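Local coordinates for thiamine-phosphate synthase (Pyrococcus furiosus, PDB 1XI3), which probably condenses a thiazole monophosphate with a pyrimidine pyrophosphate to form thiamine monophosphate, a magnesium-dependent step in the biosynthesis of thiamine diphosphate, at residues L17-D22 with G38-I43; A71-D76 with L83-D88; D77-A82 with E104-L109; L132-V137 with E152-I157; I171-A176 with T203-K208. All blocks are in the same frame, centred on the assembly; numbering follows the deposited sequence. Where two conformers were deposited one is given.

Contact 1: L17-D22 with G38-I43; sequences LYVITD and GGATAI
Tyr18 pairs with Ala42 and Val19 with Ile43 as parallel bridges, the strand 17-20 and the start of strand 42-45 being tied by Val19 N to Ala42 O at 2.9 Å and by Leu17 O, which accepts two backbone N-H groups. Of these two, Thr41 N is the closer, 2.9 Å from Leu17 O, and lies in the carbonyl plane; Ala42 N sits at 3.3 Å from the same Leu17 O and is tilted 32° from that plane. Thr41 also answers from its side chain. With chi1 at 61°, OG1 is set between its own backbone N and carbonyl carbon, where it receives Leu17 N at 3.1 Å in a nearly straight bond (166°), and it bonds Lys14 O as well. An alanine here would probably leave Leu17 N and Lys14 O without this shared partner. On one face of the sheet the methyl of Ala42 meets the Tyr18 ring obliquely, CB 3.7 Å from CD1. On the other face Val19 turns CG2 to Ala40 CB at 3.8 Å, while its CB meets the tip of Ile43. The Tyr18 hydroxyl bonds the hydroxyl of Tyr131 and the side-chain amide NE2 of Gln44, a residue predicted to bind the pyrimidine substrate. Helix 28-37 ends in a Schellman motif at Gly39, and strand 17-20, this helix and strand 42-45 form a beta-alpha-beta crossover, right-handed as in TIM barrels; helix 28-37 packs on Ile43, helix 199-214 on Leu17, and strand 186-189 flanks strand 17-20, closing the barrel.

Contact 2: A71-D76 with L83-D88; sequences ALFFVD and LAVDAD
Asp88 and Phe73 are joined by two polar contacts that link strand 72-76 to the turn after helix 79-85. Phe73 N donates to Asp88 OD2 at 2.8 Å, with an angle at the hydrogen of 151°, and the carboxylate oxygen receives it on its anti lone pair, away from OD1. In return Asp88 N reaches Phe73 O, a weak bond because the angle at the hydrogen is only 126°. The first torsion of Asp88, -60°, sets CG beside its own backbone N, and the carboxylate then extends to the strand backbone. Arg63 of helix 52-68 makes a salt bridge to the same OD2, a second partner that probably stabilises the negative charge and helps to fix the rotation of the carboxylate.

The segments belong to one beta-alpha-beta unit of the barrel: strand 72-76, helix 79-85, then strand 89-92. Asp86, with positive phi, ends the helix in a Schellman motif, and the chain turns through Ala87 and Asp88 into the next strand.

The apolar contacts gather round the Phe73 ring. Val85 CG2 comes to its edge, near the ring plane, 3.8 Å from CE2, the two side chains crossing at about a right angle. Ala87 CB lies obliquely to the ring, 3.8 Å from Phe73 CD2, and also touches Val75 CG2 at 4.1 Å. Leu72 supplies a different kind of neighbour: its CD2 lies 3.6 Å from Asp88 OD2, a methyl beside a charged oxygen. Phe73 further packs on Leu62 and Thr66 of helix 52-68.

Contact 3: D77-A82 with E104-L109; sequences DRVDVA and EIAPNL
Val79 leads the contact, its CG1 methyl meeting three residues of the segment 104-109, but the path along 77-82 begins with polar residues that serve other partners. Asp77, predicted to bind magnesium, hydrogen-bonds through OD2 to Thr52 of the second subunit. Arg78 follows at the N-cap position of helix 79-85 and grips Asp80 side-on: NE donates to OD1 and NH2 to OD2, the latter bond 2.8 Å long and 173° at the hydrogen. Both acceptors use their syn lone pairs, with Asp80 OD2 only 1° out of the guanidinium plane; the two bonds, one to each oxygen, make a bidentate salt bridge. Arg78 NH2 has a second partner in Thr52 OG1 of its own chain.

At Val79 the interaction turns apolar. Its first torsion, 172°, places CG1 anti to the backbone N, and this methyl lies 3.8 Å from Ala106 CB and 3.9 Å from Ile105 CD1, with Leu109 CD1 slightly farther at 4.2 Å. The side chains of Val79 and Ile105 cross obliquely. One turn later Ala82 presents its CB to Leu109 CD1 at 3.9 Å, so that this one leucine methyl spans both helical positions. No hydrogen bond crosses between the segments; side-chain carbons make the whole join.

The segment 104-109 is the end of helix 99-105 and a type I turn from Ala106 to Leu109 that leads into strand 110-115. The contact therefore packs successive outer helices of the barrel, with Arg78 also lying on Met55 of helix 52-68 and Ile105 touching Asp80 of the second subunit.

Contact 4: L132-V137 with E152-I157; sequences LGAGSV and EGLRKI
Ala134 and Leu154 form the closest part of the contact, with Ala134 CB 3.7 Å from Leu154 CD1. The first torsion of Leu154, -179°, puts CG anti to the backbone N, and from there the side chain forks: CD1 goes to Ala134, while CD2 meets Val137 CG2 at 3.8 Å. The side chains of Val137 and Leu154 cross at a slant. One helical turn on, Ile157, branched already at CB, uses both arms: CG2 lies 4.0 Å from Leu132 CD1, and CD1 at the end of the other arm 4.2 Å from Ala134 CB. The small methyl of Ala134 thus receives a branch from each of the two helix residues, which fits a closest approach of 8.7 Å between the axes of strand 132-135 and helix 152-157. No hydrogen bond joins the segments.

The other side of the helix is different in character. Glu152, Arg155 and Lys156 are exposed and make no contact with the strand; Arg155 instead pairs with Glu159 through NE and bonds Thr182 O through NH1. The buried side is extended by neighbours, since Ala121 of helix 118-127 touches both Leu132 and Ile157, and Ala167 of strand 165-168 touches Val137 and Leu154.

The short axes run nearly antiparallel, at 153°, as expected when a helix returns the chain outside a parallel strand. This is the layering of a TIM barrel, an outer helix laid over the inner strand that precedes it.

Contact 5: I171-A176 with T203-K208; sequences INKDNA and TEELRK
Lys173 reaches Glu205 by a salt bridge, NZ lying 2.6 Å from Glu205 OE1, while Leu206, the next residue on the helix, packs against the same loop. The ammonium meets OE1 on the syn side, 26° out of the carboxylate plane, and the two side chains approach at a slant. Lys173 gets there through a bend, its chi3 of 117° turning CE away from a fully extended course. An alanine in place of Glu205 would probably leave the Lys173 ammonium without its opposite charge and the end of the lysine chain freer to turn.

Within the loop, the two asparagine side chains satisfy several backbone groups. Asn172 OD1 accepts from Asp174 N at 3.0 Å, an Asx turn, and more weakly from Asn175 N, which also donates to the backbone Asn172 O. Asn175 answers with OD1, which receives Asn172 N at 2.8 Å and 172°, and its ND2 bonds Gly170 O. The two side chains thereby brace each other's backbone.

Leu206 CD2 lies 4.1 Å from Ala176 CB, and also rests on the backbone of Lys173, 3.9 Å from its N. Leu206 also touches Leu17 of strand 17-20.

The turn belongs to the loop between strand 165-168 and helix 176-180 of the barrel, packed against the final helix, 199-214. Gly170, just before it, and nearby Ser191 are predicted to bind the thiazole phosphate, which places the loop beside that site.

In the fold
Contacts 1, 2 and 4 reach the same parallel barrel sheet. Contacts 1 and 2 are neighbours in it, with Ile43 O 2.8 Å from Phe74 N and their centres 13 Å apart. Contacts 2 and 3 share helix 79-85 and have centres 9 Å apart; both also touch the second subunit. Contact 5 joins contact 1 through Arg207 NH1, 2.7 Å from Gly39 O, bringing helix 199-214 against the first crossover. Contact 4 lies on the opposite side of the chain's centre from contact 2, about 24 Å between centres. Predicted ligand residues border several contacts: Asp76 and Asp77 lie in contacts 2 and 3, and Gly170 is about 6 Å from the side chains of Val137 (contact 4) and Asn172 (contact 5).

Contact 1: L17-D22 with G38-I43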
# COMPACT_ATOMS: atom_id res chain seq x y z
N LEU A 17 -22.87 -9.63 9.59
CA LEU A 17 -22.50 -8.60 10.53
C LEU A 17 -21.02 -8.31 10.34
O LEU A 17 -20.15 -9.05 10.80
CB LEU A 17 -22.81 -9.00 11.98
CG LEU A 17 -22.52 -7.90 13.01
CD1 LEU A 17 -23.26 -6.54 12.72
CD2 LEU A 17 -22.83 -8.36 14.43
N TYR A 18 -20.79 -7.19 9.65
CA TYR A 18 -19.50 -6.82 9.12
C TYR A 18 -18.98 -5.63 9.95
O TYR A 18 -19.53 -4.56 9.92
CB TYR A 18 -19.75 -6.43 7.66
CG TYR A 18 -18.54 -6.23 6.78
CD1 TYR A 18 -18.28 -7.10 5.73
CD2 TYR A 18 -17.70 -5.14 6.96
CE1 TYR A 18 -17.16 -6.92 4.89
CE2 TYR A 18 -16.56 -4.96 6.11
CZ TYR A 18 -16.31 -5.84 5.10
OH TYR A 18 -15.22 -5.66 4.26
N VAL A 19 -17.95 -5.86 10.75
CA VAL A 19 -17.43 -4.87 11.69
C VAL A 19 -16.09 -4.32 11.18
O VAL A 19 -15.16 -5.09 10.86
CB VAL A 19 -17.27 -5.46 13.12
CG1 VAL A 19 -16.55 -4.52 14.04
CG2 VAL A 19 -18.62 -5.80 13.69
N ILE A 20 -15.97 -2.99 11.18
CA ILE A 20 -14.82 -2.32 10.64
C ILE A 20 -14.09 -1.62 11.77
O ILE A 20 -14.70 -0.98 12.63
CB ILE A 20 -15.25 -1.30 9.55
CG1 ILE A 20 -16.02 -2.01 8.39
CG2 ILE A 20 -14.02 -0.54 9.04
CD1 ILE A 20 -16.69 -1.10 7.44
N THR A 21 -12.77 -1.72 11.77
CA THR A 21 -11.96 -1.10 12.84
C THR A 21 -11.93 0.41 12.72
O THR A 21 -12.14 0.96 11.66
CB THR A 21 -10.47 -1.60 12.85
OG1 THR A 21 -9.74 -1.12 11.72
CG2 THR A 21 -10.41 -3.15 12.99
N ASP A 22 -11.64 1.08 13.83
CA ASP A 22 -11.37 2.52 13.81
C ASP A 22 -10.56 2.91 15.02
O ASP A 22 -11.11 3.08 16.11
CB ASP A 22 -12.67 3.32 13.74
CG ASP A 22 -12.43 4.81 13.56
OD1 ASP A 22 -11.25 5.25 13.61
OD2 ASP A 22 -13.41 5.55 13.30
N GLY A 38 -18.60 -11.12 20.34
CA GLY A 38 -19.98 -10.69 20.23
C GLY A 38 -20.73 -11.21 19.02
O GLY A 38 -21.94 -11.01 18.92
N GLY A 39 -20.04 -11.86 18.08
CA GLY A 39 -20.70 -12.49 16.93
C GLY A 39 -20.50 -11.84 15.58
O GLY A 39 -21.20 -12.17 14.64
N ALA A 40 -19.52 -10.94 15.46
CA ALA A 40 -19.17 -10.45 14.11
C ALA A 40 -18.81 -11.60 13.20
O ALA A 40 -18.11 -12.58 13.61
CB ALA A 40 -18.03 -9.48 14.20
N THR A 41 -19.28 -11.54 11.95
CA THR A 41 -19.01 -12.59 10.99
C THR A 41 -17.90 -12.24 9.99
O THR A 41 -17.32 -13.10 9.35
CB THR A 41 -20.28 -13.02 10.25
OG1 THR A 41 -20.82 -11.91 9.51
CG2 THR A 41 -21.32 -13.54 11.23
N ALA A 42 -17.62 -10.94 9.90
CA ALA A 42 -16.56 -10.42 9.05
C ALA A 42 -15.95 -9.22 9.74
O ALA A 42 -16.63 -8.47 10.40
CB ALA A 42 -17.11 -10.02 7.67
N ILE A 43 -14.63 -9.05 9.57
CA ILE A 43 -13.89 -7.95 10.11
C ILE A 43 -13.12 -7.30 8.97
O ILE A 43 -12.54 -7.98 8.13
CB ILE A 43 -12.85 -8.44 11.15
CG1 ILE A 43 -13.54 -9.09 12.36
CG2 ILE A 43 -11.93 -7.34 11.63
CD1 ILE A 43 -14.39 -8.19 13.16

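Contact 2: A71-D76 with L83-D88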
# COMPACT_ATOMS: atom_id res chain seq x y z
N ALA A 71 -14.31 -16.26 11.09
CA ALA A 71 -14.80 -15.02 10.47
C ALA A 71 -13.93 -14.67 9.29
O ALA A 71 -12.75 -14.97 9.23
CB ALA A 71 -14.84 -13.90 11.46
N LEU A 72 -14.58 -14.02 8.32
CA LEU A 72 -13.87 -13.45 7.19
C LEU A 72 -13.08 -12.20 7.62
O LEU A 72 -13.47 -11.46 8.54
CB LEU A 72 -14.86 -13.08 6.10
CG LEU A 72 -15.51 -14.26 5.34
CD1 LEU A 72 -16.43 -13.78 4.22
CD2 LEU A 72 -14.44 -15.24 4.84
N PHE A 73 -11.95 -11.99 6.92
CA PHE A 73 -11.04 -10.87 7.18
C PHE A 73 -10.71 -10.11 5.90
O PHE A 73 -10.18 -10.68 4.93
CB PHE A 73 -9.75 -11.37 7.81
CG PHE A 73 -8.80 -10.29 8.19
CD1 PHE A 73 -9.26 -9.13 8.81
CD2 PHE A 73 -7.45 -10.41 7.93
CE1 PHE A 73 -8.35 -8.09 9.12
CE2 PHE A 73 -6.54 -9.34 8.31
CZ PHE A 73 -7.03 -8.23 8.91
N PHE A 74 -11.04 -8.81 5.92
CA PHE A 74 -10.79 -7.92 4.80
C PHE A 74 -9.90 -6.81 5.23
O PHE A 74 -9.93 -6.40 6.39
CB PHE A 74 -12.14 -7.29 4.35
CG PHE A 74 -13.08 -8.30 3.81
CD1 PHE A 74 -12.93 -8.78 2.52
CD2 PHE A 74 -14.03 -8.89 4.65
CE1 PHE A 74 -13.78 -9.80 2.05
CE2 PHE A 74 -14.88 -9.87 4.17
CZ PHE A 74 -14.73 -10.33 2.89
N VAL A 75 -9.13 -6.30 4.28
CA VAL A 75 -8.35 -5.08 4.47
C VAL A 75 -8.92 -3.97 3.57
O VAL A 75 -9.14 -4.20 2.39
CB VAL A 75 -6.85 -5.30 4.16
CG1 VAL A 75 -6.06 -4.01 4.36
CG2 VAL A 75 -6.31 -6.40 5.07
N ASP A 76 -9.12 -2.77 4.14
CA ASP A 76 -9.55 -1.62 3.34
C ASP A 76 -8.37 -1.13 2.48
O ASP A 76 -7.27 -0.95 3.02
CB ASP A 76 -10.02 -0.48 4.21
CG ASP A 76 -10.65 0.63 3.40
OD1 ASP A 76 -10.26 1.78 3.62
OD2 ASP A 76 -11.48 0.32 2.53
N LEU A 83 -2.53 -9.21 0.84
CA LEU A 83 -1.77 -10.39 0.38
C LEU A 83 -0.80 -10.87 1.47
O LEU A 83 -0.68 -12.09 1.73
CB LEU A 83 -1.01 -10.05 -0.89
CG LEU A 83 -1.86 -9.88 -2.15
CD1 LEU A 83 -0.97 -9.34 -3.26
CD2 LEU A 83 -2.48 -11.18 -2.60
N ALA A 84 -0.09 -9.93 2.07
CA ALA A 84 0.99 -10.25 3.03
C ALA A 84 0.43 -10.97 4.26
O ALA A 84 1.09 -11.85 4.81
CB ALA A 84 1.69 -9.06 3.45
N VAL A 85 -0.78 -10.60 4.69
CA VAL A 85 -1.40 -11.24 5.89
C VAL A 85 -2.40 -12.36 5.55
O VAL A 85 -3.02 -12.95 6.46
CB VAL A 85 -2.01 -10.19 6.83
CG1 VAL A 85 -1.02 -9.09 7.12
CG2 VAL A 85 -3.34 -9.67 6.31
N ASP A 86 -2.51 -12.72 4.26
CA ASP A 86 -3.43 -13.74 3.78
C ASP A 86 -4.85 -13.47 4.18
O ASP A 86 -5.62 -14.34 4.56
CB ASP A 86 -2.99 -15.13 4.25
CG ASP A 86 -3.55 -16.25 3.38
OD1 ASP A 86 -3.56 -17.42 3.87
OD2 ASP A 86 -4.00 -15.99 2.23
N ALA A 87 -5.25 -12.21 4.05
CA ALA A 87 -6.64 -11.88 4.25
C ALA A 87 -7.52 -12.54 3.22
O ALA A 87 -7.05 -12.92 2.12
CB ALA A 87 -6.81 -10.36 4.18
N ASP A 88 -8.80 -12.68 3.54
CA ASP A 88 -9.76 -13.22 2.62
C ASP A 88 -10.02 -12.28 1.44
O ASP A 88 -10.33 -12.74 0.34
CB ASP A 88 -11.04 -13.57 3.32
CG ASP A 88 -10.82 -14.61 4.43
OD1 ASP A 88 -10.38 -15.75 4.09
OD2 ASP A 88 -11.02 -14.29 5.59

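Contact 3: D77-A82 with E104-L109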
# COMPACT_ATOMS: atom_id res chain seq x y z
N ASP A 77 -8.61 -0.99 1.16
CA ASP A 77 -7.67 -0.35 0.20
C ASP A 77 -6.49 -1.25 -0.14
O ASP A 77 -6.32 -1.67 -1.29
CB ASP A 77 -7.22 0.99 0.83
CG ASP A 77 -6.29 1.85 -0.02
OD1 ASP A 77 -6.07 3.03 0.42
OD2 ASP A 77 -5.75 1.43 -1.05
N ARG A 78 -5.69 -1.56 0.87
CA ARG A 78 -4.31 -2.03 0.67
C ARG A 78 -4.20 -3.50 0.28
O ARG A 78 -4.21 -4.39 1.14
CB ARG A 78 -3.44 -1.70 1.95
CG ARG A 78 -3.31 -0.22 2.23
CD ARG A 78 -2.35 0.41 1.20
NE ARG A 78 -1.02 -0.12 1.38
CZ ARG A 78 -0.13 0.38 2.24
NH1 ARG A 78 -0.41 1.44 2.95
NH2 ARG A 78 1.02 -0.20 2.39
N VAL A 79 -4.05 -3.74 -1.04
CA VAL A 79 -3.91 -5.09 -1.58
C VAL A 79 -2.57 -5.75 -1.11
O VAL A 79 -2.50 -6.96 -0.88
CB VAL A 79 -3.98 -5.05 -3.09
CG1 VAL A 79 -3.66 -6.40 -3.70
CG2 VAL A 79 -5.33 -4.54 -3.56
N ASP A 80 -1.53 -4.95 -0.96
CA ASP A 80 -0.23 -5.45 -0.47
C ASP A 80 -0.39 -6.04 0.91
O ASP A 80 0.07 -7.17 1.19
CB ASP A 80 0.87 -4.38 -0.46
CG ASP A 80 0.49 -3.10 0.28
OD1 ASP A 80 -0.69 -2.71 0.27
OD2 ASP A 80 1.43 -2.46 0.85
N VAL A 81 -1.06 -5.29 1.77
CA VAL A 81 -1.29 -5.76 3.14
C VAL A 81 -2.17 -7.01 3.16
O VAL A 81 -1.85 -7.98 3.82
CB VAL A 81 -1.85 -4.65 4.00
CG1 VAL A 81 -2.20 -5.17 5.41
CG2 VAL A 81 -0.83 -3.49 4.10
N ALA A 82 -3.26 -6.98 2.39
CA ALA A 82 -4.16 -8.11 2.27
C ALA A 82 -3.39 -9.36 1.85
O ALA A 82 -3.55 -10.42 2.42
CB ALA A 82 -5.29 -7.80 1.30
N GLU A 104 -6.10 -8.66 -11.13
CA GLU A 104 -4.93 -9.13 -11.85
C GLU A 104 -3.76 -9.46 -10.92
O GLU A 104 -3.10 -10.51 -11.07
CB GLU A 104 -4.51 -8.08 -12.90
CG GLU A 104 -3.37 -8.52 -13.80
CD GLU A 104 -3.83 -9.60 -14.79
OE1 GLU A 104 -4.89 -9.41 -15.44
OE2 GLU A 104 -3.15 -10.64 -14.92
N ILE A 105 -3.47 -8.58 -9.96
CA ILE A 105 -2.33 -8.77 -9.09
C ILE A 105 -2.62 -9.68 -7.89
O ILE A 105 -1.69 -10.21 -7.27
CB ILE A 105 -1.70 -7.43 -8.62
CG1 ILE A 105 -2.65 -6.59 -7.77
CG2 ILE A 105 -1.28 -6.62 -9.83
CD1 ILE A 105 -1.95 -5.50 -7.03
N ALA A 106 -3.90 -9.89 -7.60
CA ALA A 106 -4.32 -10.64 -6.43
C ALA A 106 -5.52 -11.48 -6.79
O ALA A 106 -6.61 -11.26 -6.31
CB ALA A 106 -4.61 -9.69 -5.28
N PRO A 107 -5.32 -12.48 -7.68
CA PRO A 107 -6.46 -13.20 -8.20
C PRO A 107 -7.26 -14.05 -7.21
O PRO A 107 -8.37 -14.47 -7.55
CB PRO A 107 -5.83 -14.11 -9.28
CG PRO A 107 -4.40 -14.17 -8.97
CD PRO A 107 -4.05 -12.89 -8.29
N ASN A 108 -6.70 -14.35 -6.06
CA ASN A 108 -7.43 -15.15 -5.05
C ASN A 108 -8.18 -14.35 -4.00
O ASN A 108 -8.91 -14.94 -3.20
CB ASN A 108 -6.48 -16.13 -4.39
CG ASN A 108 -5.90 -17.12 -5.37
OD1 ASN A 108 -6.48 -17.38 -6.40
ND2 ASN A 108 -4.74 -17.66 -5.04
N LEU A 109 -8.04 -13.02 -3.97
CA LEU A 109 -8.74 -12.19 -3.01
C LEU A 109 -10.18 -11.97 -3.40
O LEU A 109 -10.51 -11.78 -4.59
CB LEU A 109 -8.04 -10.80 -2.86
CG LEU A 109 -6.70 -10.77 -2.19
CD1 LEU A 109 -6.20 -9.33 -2.15
CD2 LEU A 109 -6.67 -11.39 -0.81

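Contact 4: L132-V137 with E152-I157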
# COMPACT_ATOMS: atom_id res chain seq x y z
N LEU A 132 -20.72 -5.80 -2.64
CA LEU A 132 -20.78 -4.34 -2.59
C LEU A 132 -20.93 -3.89 -1.17
O LEU A 132 -21.71 -4.47 -0.39
CB LEU A 132 -22.00 -3.79 -3.37
CG LEU A 132 -22.08 -4.19 -4.83
CD1 LEU A 132 -23.29 -3.50 -5.47
CD2 LEU A 132 -20.82 -3.82 -5.56
N GLY A 133 -20.22 -2.82 -0.84
CA GLY A 133 -20.50 -2.00 0.34
C GLY A 133 -21.28 -0.78 -0.16
O GLY A 133 -20.67 0.14 -0.65
N ALA A 134 -22.60 -0.79 0.02
CA ALA A 134 -23.48 0.29 -0.52
C ALA A 134 -23.83 1.25 0.57
O ALA A 134 -24.40 0.88 1.60
CB ALA A 134 -24.74 -0.31 -1.13
N GLY A 135 -23.45 2.53 0.40
CA GLY A 135 -23.75 3.53 1.39
C GLY A 135 -23.48 4.93 0.85
O GLY A 135 -23.24 5.09 -0.32
N SER A 136 -23.47 5.94 1.71
CA SER A 136 -23.81 5.85 3.11
C SER A 136 -25.33 5.83 3.24
O SER A 136 -26.02 6.65 2.64
CB SER A 136 -23.25 7.06 3.85
OG SER A 136 -23.36 6.86 5.24
N VAL A 137 -25.86 4.88 3.99
CA VAL A 137 -27.33 4.83 4.12
C VAL A 137 -27.84 6.14 4.79
O VAL A 137 -28.81 6.79 4.30
CB VAL A 137 -27.80 3.61 4.91
CG1 VAL A 137 -29.32 3.55 4.98
CG2 VAL A 137 -27.27 2.34 4.27
N GLU A 152 -34.11 4.21 0.21
CA GLU A 152 -34.57 3.99 -1.16
C GLU A 152 -33.46 3.68 -2.15
O GLU A 152 -33.60 2.84 -3.03
CB GLU A 152 -35.36 5.22 -1.67
CG GLU A 152 -36.74 5.34 -1.06
CD GLU A 152 -37.61 6.35 -1.78
OE1 GLU A 152 -37.20 6.79 -2.89
OE2 GLU A 152 -38.70 6.68 -1.24
N GLY A 153 -32.34 4.39 -2.02
CA GLY A 153 -31.21 4.16 -2.90
C GLY A 153 -30.57 2.83 -2.62
O GLY A 153 -30.21 2.11 -3.54
N LEU A 154 -30.47 2.50 -1.34
CA LEU A 154 -30.01 1.15 -0.96
C LEU A 154 -30.90 0.06 -1.57
O LEU A 154 -30.42 -0.87 -2.17
CB LEU A 154 -29.96 1.04 0.55
CG LEU A 154 -29.49 -0.31 1.10
CD1 LEU A 154 -28.05 -0.64 0.55
CD2 LEU A 154 -29.52 -0.28 2.58
N ARG A 155 -32.23 0.17 -1.40
CA ARG A 155 -33.16 -0.82 -1.99
C ARG A 155 -33.00 -0.95 -3.49
O ARG A 155 -33.02 -2.05 -4.04
CB ARG A 155 -34.61 -0.45 -1.62
CG ARG A 155 -35.69 -1.32 -2.20
CD ARG A 155 -35.61 -2.77 -1.77
NE ARG A 155 -36.49 -3.61 -2.60
CZ ARG A 155 -36.49 -4.94 -2.59
NH1 ARG A 155 -35.67 -5.63 -1.78
NH2 ARG A 155 -37.31 -5.61 -3.39
N LYS A 156 -32.82 0.17 -4.17
CA LYS A 156 -32.68 0.11 -5.60
C LYS A 156 -31.44 -0.65 -6.00
O LYS A 156 -31.47 -1.41 -6.96
CB LYS A 156 -32.67 1.53 -6.17
CG LYS A 156 -32.61 1.59 -7.68
CD LYS A 156 -33.86 1.15 -8.40
CE LYS A 156 -33.70 1.41 -9.91
NZ LYS A 156 -34.67 0.64 -10.73
N ILE A 157 -30.36 -0.49 -5.24
CA ILE A 157 -29.14 -1.22 -5.53
C ILE A 157 -29.43 -2.75 -5.35
O ILE A 157 -29.08 -3.55 -6.19
CB ILE A 157 -27.95 -0.70 -4.70
CG1 ILE A 157 -27.44 0.62 -5.31
CG2 ILE A 157 -26.79 -1.71 -4.70
CD1 ILE A 157 -26.67 1.50 -4.34

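Contact 5: I171-A176 with T203-K208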
# COMPACT_ATOMS: atom_id res chain seq x y z
N ILE A 171 -25.31 3.20 10.53
CA ILE A 171 -26.16 2.10 10.97
C ILE A 171 -25.96 1.80 12.44
O ILE A 171 -24.85 1.75 12.94
CB ILE A 171 -25.94 0.81 10.13
CG1 ILE A 171 -26.15 1.10 8.64
CG2 ILE A 171 -26.87 -0.29 10.59
CD1 ILE A 171 -25.69 -0.03 7.69
N ASN A 172 -27.07 1.60 13.13
CA ASN A 172 -27.03 1.23 14.52
C ASN A 172 -28.26 0.43 14.92
O ASN A 172 -29.06 0.10 14.08
CB ASN A 172 -26.86 2.48 15.40
CG ASN A 172 -27.97 3.49 15.20
OD1 ASN A 172 -29.16 3.14 15.22
ND2 ASN A 172 -27.60 4.74 14.98
N LYS A 173 -28.37 0.07 16.20
CA LYS A 173 -29.43 -0.84 16.64
C LYS A 173 -30.83 -0.27 16.45
O LYS A 173 -31.79 -1.03 16.33
CB LYS A 173 -29.24 -1.25 18.11
CG LYS A 173 -29.31 -0.10 19.09
CD LYS A 173 -29.34 -0.59 20.54
CE LYS A 173 -28.13 -0.14 21.31
NZ LYS A 173 -28.10 -0.77 22.66
N ASP A 174 -30.93 1.05 16.39
CA ASP A 174 -32.21 1.73 16.20
C ASP A 174 -32.71 1.74 14.76
O ASP A 174 -33.90 1.85 14.54
CB ASP A 174 -32.12 3.16 16.73
CG ASP A 174 -31.86 3.22 18.25
OD1 ASP A 174 -32.27 2.30 18.99
OD2 ASP A 174 -31.22 4.19 18.71
N ASN A 175 -31.81 1.70 13.76
CA ASN A 175 -32.22 1.72 12.36
C ASN A 175 -31.85 0.43 11.62
O ASN A 175 -32.23 0.26 10.46
CB ASN A 175 -31.66 2.94 11.61
CG ASN A 175 -30.14 3.03 11.66
OD1 ASN A 175 -29.46 2.01 11.64
ND2 ASN A 175 -29.62 4.25 11.72
N ALA A 176 -31.19 -0.49 12.30
CA ALA A 176 -30.75 -1.73 11.67
C ALA A 176 -31.87 -2.56 11.05
O ALA A 176 -31.72 -3.05 9.94
CB ALA A 176 -29.91 -2.55 12.63
N THR A 203 -22.05 -5.58 19.68
CA THR A 203 -22.01 -6.51 18.56
C THR A 203 -23.06 -7.62 18.74
O THR A 203 -23.78 -7.96 17.80
CB THR A 203 -20.59 -7.11 18.42
OG1 THR A 203 -19.62 -6.05 18.41
CG2 THR A 203 -20.49 -7.94 17.17
N GLU A 204 -23.17 -8.16 19.96
CA GLU A 204 -24.21 -9.15 20.26
C GLU A 204 -25.61 -8.67 19.91
O GLU A 204 -26.39 -9.42 19.31
CB GLU A 204 -24.20 -9.52 21.74
CG GLU A 204 -23.11 -10.50 22.12
CD GLU A 204 -23.14 -10.84 23.60
OE1 GLU A 204 -22.03 -10.94 24.19
OE2 GLU A 204 -24.28 -11.01 24.15
N GLU A 205 -25.90 -7.43 20.28
CA GLU A 205 -27.21 -6.83 20.00
C GLU A 205 -27.49 -6.75 18.50
O GLU A 205 -28.56 -7.08 18.03
CB GLU A 205 -27.26 -5.41 20.54
CG GLU A 205 -27.22 -5.31 22.05
CD GLU A 205 -27.13 -3.87 22.54
OE1 GLU A 205 -27.13 -2.93 21.70
OE2 GLU A 205 -27.06 -3.68 23.78
N LEU A 206 -26.49 -6.30 17.75
CA LEU A 206 -26.64 -6.20 16.33
C LEU A 206 -26.77 -7.55 15.71
O LEU A 206 -27.56 -7.74 14.79
CB LEU A 206 -25.47 -5.40 15.71
CG LEU A 206 -25.60 -3.90 15.97
CD1 LEU A 206 -24.22 -3.16 15.83
CD2 LEU A 206 -26.64 -3.26 15.08
N ARG A 207 -25.99 -8.52 16.17
CA ARG A 207 -26.02 -9.84 15.59
C ARG A 207 -27.40 -10.47 15.75
O ARG A 207 -27.90 -11.15 14.84
CB ARG A 207 -24.98 -10.75 16.25
CG ARG A 207 -24.94 -12.20 15.71
CD ARG A 207 -24.65 -12.30 14.25
NE ARG A 207 -24.78 -13.65 13.76
CZ ARG A 207 -23.87 -14.63 13.89
NH1 ARG A 207 -22.66 -14.43 14.45
NH2 ARG A 207 -24.16 -15.83 13.41
N LYS A 208 -27.98 -10.25 16.91
CA LYS A 208 -29.32 -10.76 17.20
C LYS A 208 -30.33 -10.16 16.23
O LYS A 208 -31.13 -10.89 15.64
CB LYS A 208 -29.70 -10.40 18.62
CG LYS A 208 -31.03 -11.09 19.09
CD LYS A 208 -31.19 -10.95 20.58